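Local structure of carbonic anhydrase (Unidentified, 3R1W) at residues V142-G146 with F147-G151; D180-A184 with E185-R189. The protein probably catalyses the reversible hydration of carbon dioxide to bicarbonate, as a trimer of beta-helical subunits. All blocks are in the same frame, centred on the assembly; numbering follows the deposited sequence.

Overall arrangement
Both contacts are local, each within ten successive residues. They sit at opposite ends of one subunit. Contact 1 belongs to the final coil of the left-handed beta-helix, where strand 142-143 turns into strand 147-150. The chain then runs through strand 155-159 into helix 162-184, which packs along the beta-helix. Contact 2 lies where that helix ends, close to strand 27-28 of an early coil. The two centres are 34 Å apart, and the nearest atoms about 27 Å. Contact 1 touches no other chain of the assembly. Contact 2 meets the second subunit through Lys181, His182, Glu185 and Tyr187. No metal or ligand takes part in either contact.

Contact 1 of 2, residues V142-G146 with F147-G151; sequences VLESG and FVYMG
Leu143 packs against the ring of Tyr149, and this is the tight, buried part of the contact. The methyl CD2 of Leu143 sits over the centre of the Tyr149 ring, 3.6 Å from the centroid and 13° off the ring normal, in a CH-pi contact. The two side chains run past each other in opposite directions. Tyr149 CG is anti to its own carbonyl carbon (chi1 -75°), and the ring reaches back past Leu143 to the start of the turn, where Glu144 N donates a nearly straight hydrogen bond to Tyr149 OH, 3.0 Å long with an N-H...O angle of 166°. It gives the buried phenol a backbone donor.

The other side is more open. Glu144 and Phe147 lie side by side and point the same way, with carboxylate and ring nearly perpendicular. Their approach is loose: Glu144 OE1 is 4.1 Å from Phe147 CE1. Lys156 joins both, by a salt bridge to Glu144 OE1 and a cation-pi contact with Phe147. Glu144 O lies at the Phe147 ring edge, 3.5 Å from Phe147 CD1. Gly146 has positive phi in the type II turn from Glu144 to Phe147. This is a corner between two faces of a left-handed beta-helix of the hexapeptide-repeat family.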
loop_
_atom_site.group_PDB
_atom_site.type_symbol
_atom_site.label_atom_id
_atom_site.label_comp_id
_atom_site.label_asym_id
_atom_site.label_seq_id
_atom_site.Cartn_x
_atom_site.Cartn_y
_atom_site.Cartn_z
ATOM N N VAL B 142 -0.010 -24.302 3.146
ATOM C CA VAL B 142 1.289 -24.764 2.673
ATOM C C VAL B 142 1.335 -24.719 1.150
ATOM O O VAL B 142 0.464 -25.284 0.477
ATOM C CB VAL B 142 1.586 -26.206 3.139
ATOM C CG1 VAL B 142 2.945 -26.679 2.595
ATOM C CG2 VAL B 142 1.543 -26.289 4.661
ATOM N N LEU B 143 2.334 -24.028 0.610
ATOM C CA LEU B 143 2.526 -23.962 -0.840
ATOM C C LEU B 143 3.638 -24.912 -1.266
ATOM O O LEU B 143 4.794 -24.746 -0.875
ATOM C CB LEU B 143 2.847 -22.534 -1.290
ATOM C CG LEU B 143 1.830 -21.451 -0.931
ATOM C CD1 LEU B 143 2.108 -20.180 -1.723
ATOM C CD2 LEU B 143 0.394 -21.907 -1.163
ATOM N N GLU B 144 3.283 -25.905 -2.079
ATOM C CA GLU B 144 4.209 -26.975 -2.429
ATOM C C GLU B 144 5.240 -26.529 -3.452
ATOM O O GLU B 144 4.917 -25.830 -4.405
ATOM C CB GLU B 144 3.446 -28.187 -2.970
ATOM C CG GLU B 144 2.404 -28.733 -2.008
ATOM C CD GLU B 144 1.561 -29.846 -2.617
ATOM O OE1 GLU B 144 1.910 -30.334 -3.717
ATOM O OE2 GLU B 144 0.547 -30.225 -1.992
ATOM N N SER B 145 6.482 -26.953 -3.240
ATOM C CA SER B 145 7.584 -26.609 -4.124
ATOM C C SER B 145 7.293 -26.909 -5.598
ATOM O O SER B 145 6.731 -27.953 -5.936
ATOM C CB SER B 145 8.855 -27.339 -3.683
ATOM O OG SER B 145 9.986 -26.868 -4.391
ATOM N N GLY B 146 7.673 -25.975 -6.468
ATOM C CA GLY B 146 7.629 -26.196 -7.903
ATOM C C GLY B 146 6.287 -25.885 -8.530
ATOM O O GLY B 146 5.997 -26.336 -9.640
ATOM N N PHE B 147 5.465 -25.101 -7.837
ATOM C CA PHE B 147 4.141 -24.773 -8.356
ATOM C C PHE B 147 3.838 -23.287 -8.373
ATOM O O PHE B 147 4.436 -22.509 -7.634
ATOM C CB PHE B 147 3.046 -25.491 -7.568
ATOM C CG PHE B 147 3.003 -26.967 -7.811
ATOM C CD1 PHE B 147 3.738 -27.832 -7.024
ATOM C CD2 PHE B 147 2.237 -27.484 -8.845
ATOM C CE1 PHE B 147 3.707 -29.200 -7.256
ATOM C CE2 PHE B 147 2.194 -28.847 -9.080
ATOM C CZ PHE B 147 2.931 -29.708 -8.285
ATOM N N VAL B 148 2.899 -22.920 -9.239
ATOM C CA VAL B 148 2.350 -21.578 -9.296
ATOM C C VAL B 148 1.030 -21.562 -8.538
ATOM O O VAL B 148 0.169 -22.421 -8.747
ATOM C CB VAL B 148 2.070 -21.148 -10.748
ATOM C CG1 VAL B 148 1.412 -19.782 -10.774
ATOM C CG2 VAL B 148 3.356 -21.141 -11.561
ATOM N N TYR B 149 0.869 -20.587 -7.653
ATOM C CA TYR B 149 -0.377 -20.416 -6.916
ATOM C C TYR B 149 -1.014 -19.077 -7.252
ATOM O O TYR B 149 -0.317 -18.079 -7.405
ATOM C CB TYR B 149 -0.116 -20.516 -5.415
ATOM C CG TYR B 149 0.133 -21.935 -4.941
ATOM C CD1 TYR B 149 1.395 -22.526 -5.050
ATOM C CD2 TYR B 149 -0.902 -22.685 -4.383
ATOM C CE1 TYR B 149 1.612 -23.824 -4.613
ATOM C CE2 TYR B 149 -0.693 -23.981 -3.950
ATOM C CZ TYR B 149 0.559 -24.544 -4.061
ATOM O OH TYR B 149 0.753 -25.837 -3.619
ATOM N N MET B 150 -2.337 -19.049 -7.349
ATOM C CA MET B 150 -3.051 -17.836 -7.720
ATOM C C MET B 150 -4.426 -17.772 -7.059
ATOM O O MET B 150 -5.043 -18.795 -6.812
ATOM C CB MET B 150 -3.196 -17.766 -9.245
ATOM C CG MET B 150 -3.959 -16.596 -9.791
ATOM S SD MET B 150 -3.740 -16.431 -11.584
ATOM C CE MET B 150 -1.966 -16.215 -11.703
ATOM N N GLY B 151 -4.897 -16.563 -6.785
ATOM C CA GLY B 151 -6.266 -16.364 -6.345
ATOM C C GLY B 151 -6.426 -15.990 -4.883
ATOM O O GLY B 151 -5.441 -15.878 -4.138
#

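Contact 2 of 2, residues D180-A184 with E185-R189; sequences DKHLA and EGYDR
His182 and Tyr187 bring their rings together at the end of helix 162-184. The ring centroids are 5.2 Å apart and the planes stand at 77°. The rings meet obliquely. His182 ND1 is bonded to Leu178 O one turn back, which fixes the ring's rotation, and Trp47 meets it edge-to-face. With an alanine in place of His182, the Tyr187 ring and Trp47 would probably lose their aromatic neighbour, Leu178 O its side-chain donor, and a gap would be likely to open beside Tyr15 of the second subunit. Over one face of Tyr187 lies Glu185 CB, offset toward the rim. Tyr187 OH bonds to Thr14 O of the second subunit.

The turn between the rings is a Schellman motif. Gly186, with positive phi, ends the helix. Gly186 N bonds to Leu183 O at 2.9 Å, from well above the carbonyl plane. Tyr187 N reaches His182 O in a straight but weak bond of 3.3 Å.

Glu185 CG stands anti to the carbonyl carbon (chi1 -61°), 3.3 Å from Lys181 O, and the bend at chi2 (-70°) then turns the carboxylate. A water donates to both Lys181 O and Glu185 OE2, and this carboxylate oxygen also takes Gln16 N of the second subunit. Leu183 and Asp188 cross at an angle, with Leu183 CD2 3.4 Å from Asp188 OD2. A second water donates to Leu183 O and Asp188 OD1, tying the last helical turn to the type I turn from Gly186 to Arg189.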
loop_
_atom_site.group_PDB
_atom_site.type_symbol
_atom_site.label_atom_id
_atom_site.label_comp_id
_atom_site.label_asym_id
_atom_site.label_seq_id
_atom_site.Cartn_x
_atom_site.Cartn_y
_atom_site.Cartn_z
ATOM N N ASP B 180 22.845 -2.280 -6.296
ATOM C CA ASP B 180 24.163 -1.681 -6.298
ATOM C C ASP B 180 24.137 -0.300 -6.955
ATOM O O ASP B 180 24.877 0.591 -6.551
ATOM C CB ASP B 180 25.176 -2.614 -6.979
ATOM C CG ASP B 180 25.526 -3.819 -6.110
ATOM O OD1 ASP B 180 25.403 -3.714 -4.872
ATOM O OD2 ASP B 180 25.943 -4.863 -6.661
ATOM N N LYS B 181 23.293 -0.127 -7.968
ATOM C CA LYS B 181 23.177 1.166 -8.627
ATOM C C LYS B 181 22.533 2.187 -7.698
ATOM O O LYS B 181 22.954 3.335 -7.635
ATOM C CB LYS B 181 22.379 1.065 -9.925
ATOM C CG LYS B 181 23.005 0.153 -10.972
ATOM C CD LYS B 181 22.167 0.143 -12.239
ATOM C CE LYS B 181 22.835 -0.631 -13.356
ATOM N NZ LYS B 181 21.995 -0.623 -14.587
ATOM N N HIS B 182 21.495 1.764 -6.989
ATOM C CA HIS B 182 20.841 2.641 -6.027
ATOM C C HIS B 182 21.786 3.011 -4.872
ATOM O O HIS B 182 21.777 4.150 -4.393
ATOM C CB HIS B 182 19.549 2.000 -5.519
ATOM C CG HIS B 182 18.369 2.212 -6.417
ATOM N ND1 HIS B 182 18.250 1.627 -7.661
ATOM C CD2 HIS B 182 17.252 2.956 -6.242
ATOM C CE1 HIS B 182 17.106 1.998 -8.213
ATOM N NE2 HIS B 182 16.483 2.805 -7.366
ATOM N N LEU B 183 22.623 2.065 -4.449
ATOM C CA LEU B 183 23.649 2.360 -3.446
ATOM C C LEU B 183 24.651 3.376 -3.973
ATOM O O LEU B 183 25.080 4.290 -3.257
ATOM C CB LEU B 183 24.385 1.087 -3.034
ATOM C CG LEU B 183 23.658 0.179 -2.044
ATOM C CD1 LEU B 183 24.309 -1.189 -2.026
ATOM C CD2 LEU B 183 23.625 0.786 -0.642
ATOM N N ALA B 184 25.026 3.213 -5.233
ATOM C CA ALA B 184 25.975 4.121 -5.851
ATOM C C ALA B 184 25.423 5.540 -5.908
ATOM O O ALA B 184 26.193 6.496 -5.943
ATOM C CB ALA B 184 26.363 3.627 -7.253
ATOM N N GLU B 185 24.095 5.676 -5.919
ATOM C CA GLU B 185 23.458 6.993 -5.929
ATOM C C GLU B 185 23.344 7.594 -4.532
ATOM O O GLU B 185 23.023 8.778 -4.380
ATOM C CB GLU B 185 22.058 6.930 -6.561
ATOM C CG GLU B 185 22.030 6.474 -8.014
ATOM C CD GLU B 185 22.608 7.497 -8.989
ATOM O OE1 GLU B 185 22.619 8.710 -8.692
ATOM O OE2 GLU B 185 23.052 7.076 -10.068
ATOM N N GLY B 186 23.589 6.771 -3.519
ATOM C CA GLY B 186 23.547 7.215 -2.137
ATOM C C GLY B 186 22.144 7.328 -1.576
ATOM O O GLY B 186 21.908 8.072 -0.615
ATOM N N TYR B 187 21.218 6.568 -2.147
ATOM C CA TYR B 187 19.813 6.655 -1.742
ATOM C C TYR B 187 19.570 6.126 -0.330
ATOM O O TYR B 187 18.479 6.299 0.207
ATOM C CB TYR B 187 18.915 5.890 -2.712
ATOM C CG TYR B 187 18.739 6.510 -4.083
ATOM C CD1 TYR B 187 19.180 7.799 -4.365
ATOM C CD2 TYR B 187 18.113 5.794 -5.097
ATOM C CE1 TYR B 187 19.006 8.350 -5.631
ATOM C CE2 TYR B 187 17.935 6.332 -6.357
ATOM C CZ TYR B 187 18.377 7.609 -6.622
ATOM O OH TYR B 187 18.199 8.135 -7.889
ATOM N N ASP B 188 20.569 5.478 0.268
ATOM C CA ASP B 188 20.416 4.925 1.615
ATOM C C ASP B 188 20.925 5.874 2.704
ATOM O O ASP B 188 20.794 5.583 3.892
ATOM C CB ASP B 188 21.103 3.558 1.734
ATOM C CG ASP B 188 22.610 3.622 1.453
ATOM O OD1 ASP B 188 23.051 4.447 0.616
ATOM O OD2 ASP B 188 23.355 2.828 2.067
ATOM N N ARG B 189 21.492 7.011 2.298
ATOM C CA ARG B 189 22.091 7.941 3.252
ATOM C C ARG B 189 21.233 9.189 3.409
ATOM O O ARG B 189 20.571 9.600 2.456
ATOM C CB ARG B 189 23.505 8.330 2.806
HETATM O O HOH W 1 23.941 4.397 -10.103
HETATM O O HOH W 2 25.532 4.558 -0.559
#